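Local coordinates for putative sulfatase yidJ (Bacteroides fragilis, PDB 2QZU), which probably hydrolyses sulfate esters, as a metal-binding member of the sulfatase family, at residues A[230-236]-A[278-283]. Sequence-based numbering, arbitrary orientation.
Sequences PPHTGYE and NYYACI
Pro231 enters this contact with one side of its ring, lying against Tyr279, Cys282 and Ile283 of the helix. Its CB comes 3.4 Å from Tyr279 CE1, an oblique approach to the aromatic ring, and 3.8 Å from Cys282 CB; its CG meets Ile283 CG1 at 3.9 Å. The peptide bond from Pro230 to Pro231 is cis, and both proline CB atoms lie near Cys282 CB. A second apolar touch joins the two tyrosines: Tyr235 CE1 is 3.7 Å from Tyr279 CD1, with ring planes at 89° but centroids 5.8 Å apart in an oblique pairing. Tyr279 reaches both loop residues because its CG is anti to the backbone N (chi1 -176°), which leans the ring outward and toward the C-terminal end of the segment.

In the alkaline-phosphatase-like fold of the sulfatases, residues 230-236 belong to the loop following strand 222-228 of the central mixed sheet, and helix 267-299 packs against this loop. Both tyrosine hydroxyls extend the contact to the loop after strand 29-35: Tyr279 OH hydrogen-bonds to Gln37 O and Arg39 N, while Tyr235 OH has a weak bond to Gln37 NE2.

Carbonyl oxygens also lie in the interface, but against carbon and sulfur. Pro231 O sits in the plane of the Tyr235 ring, at its edge, whereas Thr233 CG2 covers one face of that ring; together with Tyr271 and Asn275 of helix 267-299 they probably help to set its tilt. Further along, Tyr235 O faces the helix, 3.3 Å from both Asn278 CB and Cys282 SG. Asn278 directs the amide oxygen toward Glu236, OD1 lying 3.6 Å from Glu236 CA. The second subunit also touches this end, Gln123 and Asp122 of that neighbouring chain packing on Glu236 and Asn278 respectively.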
ATOM      1  N   PRO A 230       7.402 -13.383  -1.109  1.00  5.46           N
ATOM      2  CA  PRO A 230       5.981 -13.707  -1.294  1.00  5.08           C
ATOM      3  C   PRO A 230       5.801 -15.151  -0.811  1.00  4.58           C
ATOM      4  O   PRO A 230       6.741 -15.937  -0.872  1.00  7.41           O
ATOM      5  CB  PRO A 230       5.792 -13.595  -2.806  1.00  3.76           C
ATOM      6  CG  PRO A 230       6.846 -12.594  -3.222  1.00  5.34           C
ATOM      7  CD  PRO A 230       8.038 -12.999  -2.385  1.00  4.50           C
ATOM      8  N   PRO A 231       4.589 -15.533  -0.369  1.00  6.84           N
ATOM      9  CA  PRO A 231       3.339 -14.777  -0.285  1.00  8.40           C
ATOM     10  C   PRO A 231       3.170 -13.809   0.888  1.00  8.22           C
ATOM     11  O   PRO A 231       2.046 -13.529   1.297  1.00  8.20           O
ATOM     12  CB  PRO A 231       2.285 -15.876  -0.281  1.00  6.23           C
ATOM     13  CG  PRO A 231       2.946 -16.938   0.529  1.00  5.14           C
ATOM     14  CD  PRO A 231       4.366 -16.944   0.004  1.00  3.02           C
ATOM     15  N   HIS A 232       4.274 -13.309   1.433  1.00  8.55           N
ATOM     16  CA  HIS A 232       4.205 -12.338   2.523  1.00  8.99           C
ATOM     17  C   HIS A 232       3.607 -11.064   1.925  1.00  8.62           C
ATOM     18  O   HIS A 232       3.675 -10.858   0.713  1.00 10.20           O
ATOM     19  CB  HIS A 232       5.605 -12.082   3.087  1.00  7.99           C
ATOM     20  CG  HIS A 232       5.647 -11.057   4.179  1.00 10.13           C
ATOM     21  ND1 HIS A 232       5.802  -9.710   3.929  1.00  8.45           N
ATOM     22  CD2 HIS A 232       5.589 -11.186   5.525  1.00 11.46           C
ATOM     23  CE1 HIS A 232       5.843  -9.055   5.076  1.00 19.38           C
ATOM     24  NE2 HIS A 232       5.715  -9.926   6.060  1.00 14.09           N
ATOM     25  N   THR A 233       3.038 -10.208   2.770  1.00  6.09           N
ATOM     26  CA  THR A 233       2.383  -9.000   2.291  1.00  7.96           C
ATOM     27  C   THR A 233       3.025  -8.197   1.215  1.00 14.37           C
ATOM     28  O   THR A 233       4.251  -8.128   1.066  1.00 12.66           O
ATOM     29  CB  THR A 233       2.002  -8.032   3.403  1.00 11.21           C
ATOM     30  OG1 THR A 233       3.086  -7.913   4.325  1.00  8.95           O
ATOM     31  CG2 THR A 233       0.725  -8.506   4.093  1.00 10.15           C
ATOM     32  N   GLY A 234       2.118  -7.512   0.535  1.00 14.66           N
ATOM     33  CA  GLY A 234       2.418  -6.745  -0.633  1.00 11.88           C
ATOM     34  C   GLY A 234       1.801  -7.849  -1.462  1.00  9.84           C
ATOM     35  O   GLY A 234       2.375  -8.295  -2.446  1.00  9.52           O
ATOM     36  N   TYR A 235       0.643  -8.336  -0.999  1.00  9.23           N
ATOM     37  CA  TYR A 235      -0.062  -9.428  -1.673  1.00  7.68           C
ATOM     38  C   TYR A 235      -0.358  -9.083  -3.122  1.00  6.46           C
ATOM     39  O   TYR A 235      -0.339  -9.956  -3.986  1.00 11.42           O
ATOM     40  CB  TYR A 235      -1.399  -9.766  -0.987  1.00  7.27           C
ATOM     41  CG  TYR A 235      -1.309 -10.308   0.429  1.00 10.03           C
ATOM     42  CD1 TYR A 235      -0.431 -11.345   0.759  1.00  5.52           C
ATOM     43  CD2 TYR A 235      -2.126  -9.792   1.435  1.00  8.87           C
ATOM     44  CE1 TYR A 235      -0.373 -11.851   2.063  1.00  7.58           C
ATOM     45  CE2 TYR A 235      -2.076 -10.288   2.733  1.00 13.08           C
ATOM     46  CZ  TYR A 235      -1.199 -11.314   3.044  1.00 12.76           C
ATOM     47  OH  TYR A 235      -1.154 -11.784   4.339  1.00 14.88           O
ATOM     48  N   GLU A 236      -0.636  -7.809  -3.384  1.00  3.93           N
ATOM     49  CA  GLU A 236      -0.955  -7.370  -4.739  1.00  6.85           C
ATOM     50  C   GLU A 236       0.279  -7.209  -5.613  1.00  3.53           C
ATOM     51  O   GLU A 236       0.173  -7.063  -6.834  1.00  7.31           O
ATOM     52  CB  GLU A 236      -1.710  -6.037  -4.701  1.00  6.65           C
ATOM     53  CG  GLU A 236      -0.813  -4.798  -4.591  1.00  9.49           C
ATOM     54  CD  GLU A 236      -0.359  -4.484  -3.177  1.00 14.88           C
ATOM     55  OE1 GLU A 236      -0.463  -5.363  -2.294  1.00 16.20           O
ATOM     56  OE2 GLU A 236       0.119  -3.349  -2.947  1.00 15.37           O
ATOM     57  N   ASN A 278      -5.117 -12.666  -4.408  1.00  7.31           N
ATOM     58  CA  ASN A 278      -3.729 -12.277  -4.614  1.00  6.68           C
ATOM     59  C   ASN A 278      -2.781 -13.150  -3.806  1.00  5.68           C
ATOM     60  O   ASN A 278      -1.633 -13.346  -4.200  1.00  6.76           O
ATOM     61  CB  ASN A 278      -3.537 -10.794  -4.293  1.00  5.84           C
ATOM     62  CG  ASN A 278      -4.006  -9.892  -5.428  1.00 10.70           C
ATOM     63  OD1 ASN A 278      -4.287  -8.710  -5.228  1.00 14.42           O
ATOM     64  ND2 ASN A 278      -4.079 -10.452  -6.629  1.00  8.74           N
ATOM     65  N   TYR A 279      -3.260 -13.681  -2.683  1.00  5.93           N
ATOM     66  CA  TYR A 279      -2.430 -14.568  -1.869  1.00  7.29           C
ATOM     67  C   TYR A 279      -2.156 -15.821  -2.706  1.00  6.08           C
ATOM     68  O   TYR A 279      -1.013 -16.282  -2.807  1.00  6.62           O
ATOM     69  CB  TYR A 279      -3.154 -14.957  -0.576  1.00 11.33           C
ATOM     70  CG  TYR A 279      -2.321 -15.801   0.370  1.00  3.37           C
ATOM     71  CD1 TYR A 279      -1.168 -15.287   0.971  1.00  4.79           C
ATOM     72  CD2 TYR A 279      -2.692 -17.111   0.671  1.00  5.81           C
ATOM     73  CE1 TYR A 279      -0.406 -16.062   1.857  1.00  4.83           C
ATOM     74  CE2 TYR A 279      -1.939 -17.894   1.550  1.00  4.90           C
ATOM     75  CZ  TYR A 279      -0.800 -17.362   2.140  1.00  5.80           C
ATOM     76  OH  TYR A 279      -0.070 -18.134   3.016  1.00  4.52           O
ATOM     77  N   TYR A 280      -3.203 -16.364  -3.325  1.00  5.65           N
ATOM     78  CA  TYR A 280      -3.026 -17.549  -4.161  1.00  8.27           C
ATOM     79  C   TYR A 280      -2.155 -17.229  -5.377  1.00  5.61           C
ATOM     80  O   TYR A 280      -1.357 -18.062  -5.802  1.00  8.26           O
ATOM     81  CB  TYR A 280      -4.379 -18.112  -4.626  1.00  5.58           C
ATOM     82  CG  TYR A 280      -5.198 -18.815  -3.557  1.00  5.06           C
ATOM     83  CD1 TYR A 280      -4.615 -19.275  -2.374  1.00  6.85           C
ATOM     84  CD2 TYR A 280      -6.561 -19.060  -3.757  1.00  2.74           C
ATOM     85  CE1 TYR A 280      -5.372 -19.962  -1.417  1.00  9.22           C
ATOM     86  CE2 TYR A 280      -7.320 -19.743  -2.814  1.00  9.64           C
ATOM     87  CZ  TYR A 280      -6.721 -20.190  -1.649  1.00  9.28           C
ATOM     88  OH  TYR A 280      -7.475 -20.869  -0.727  1.00 12.10           O
ATOM     89  N   ALA A 281      -2.305 -16.025  -5.932  1.00  5.85           N
ATOM     90  CA  ALA A 281      -1.511 -15.618  -7.093  1.00  6.67           C
ATOM     91  C   ALA A 281      -0.029 -15.653  -6.729  1.00  5.12           C
ATOM     92  O   ALA A 281       0.796 -16.155  -7.497  1.00  5.25           O
ATOM     93  CB  ALA A 281      -1.909 -14.202  -7.554  1.00  3.03           C
ATOM     94  N   CYS A 282       0.298 -15.130  -5.550  1.00  5.21           N
ATOM     95  CA  CYS A 282       1.678 -15.116  -5.075  1.00  6.21           C
ATOM     96  C   CYS A 282       2.206 -16.531  -4.944  1.00  4.26           C
ATOM     97  O   CYS A 282       3.326 -16.822  -5.357  1.00  5.59           O
ATOM     98  CB  CYS A 282       1.779 -14.417  -3.717  1.00  7.09           C
ATOM     99  SG  CYS A 282       1.687 -12.604  -3.774  1.00  7.88           S
ATOM    100  N   ILE A 283       1.394 -17.407  -4.359  1.00  4.75           N
ATOM    101  CA  ILE A 283       1.788 -18.792  -4.173  1.00  5.72           C
ATOM    102  C   ILE A 283       2.050 -19.484  -5.504  1.00  3.71           C
ATOM    103  O   ILE A 283       3.052 -20.178  -5.658  1.00  8.05           O
ATOM    104  CB  ILE A 283       0.723 -19.558  -3.372  1.00  5.16           C
ATOM    105  CG1 ILE A 283       0.789 -19.117  -1.908  1.00  3.11           C
ATOM    106  CG2 ILE A 283       0.935 -21.059  -3.511  1.00  8.48           C
ATOM    107  CD1 ILE A 283      -0.235 -19.778  -0.995  1.00  6.92           C
TER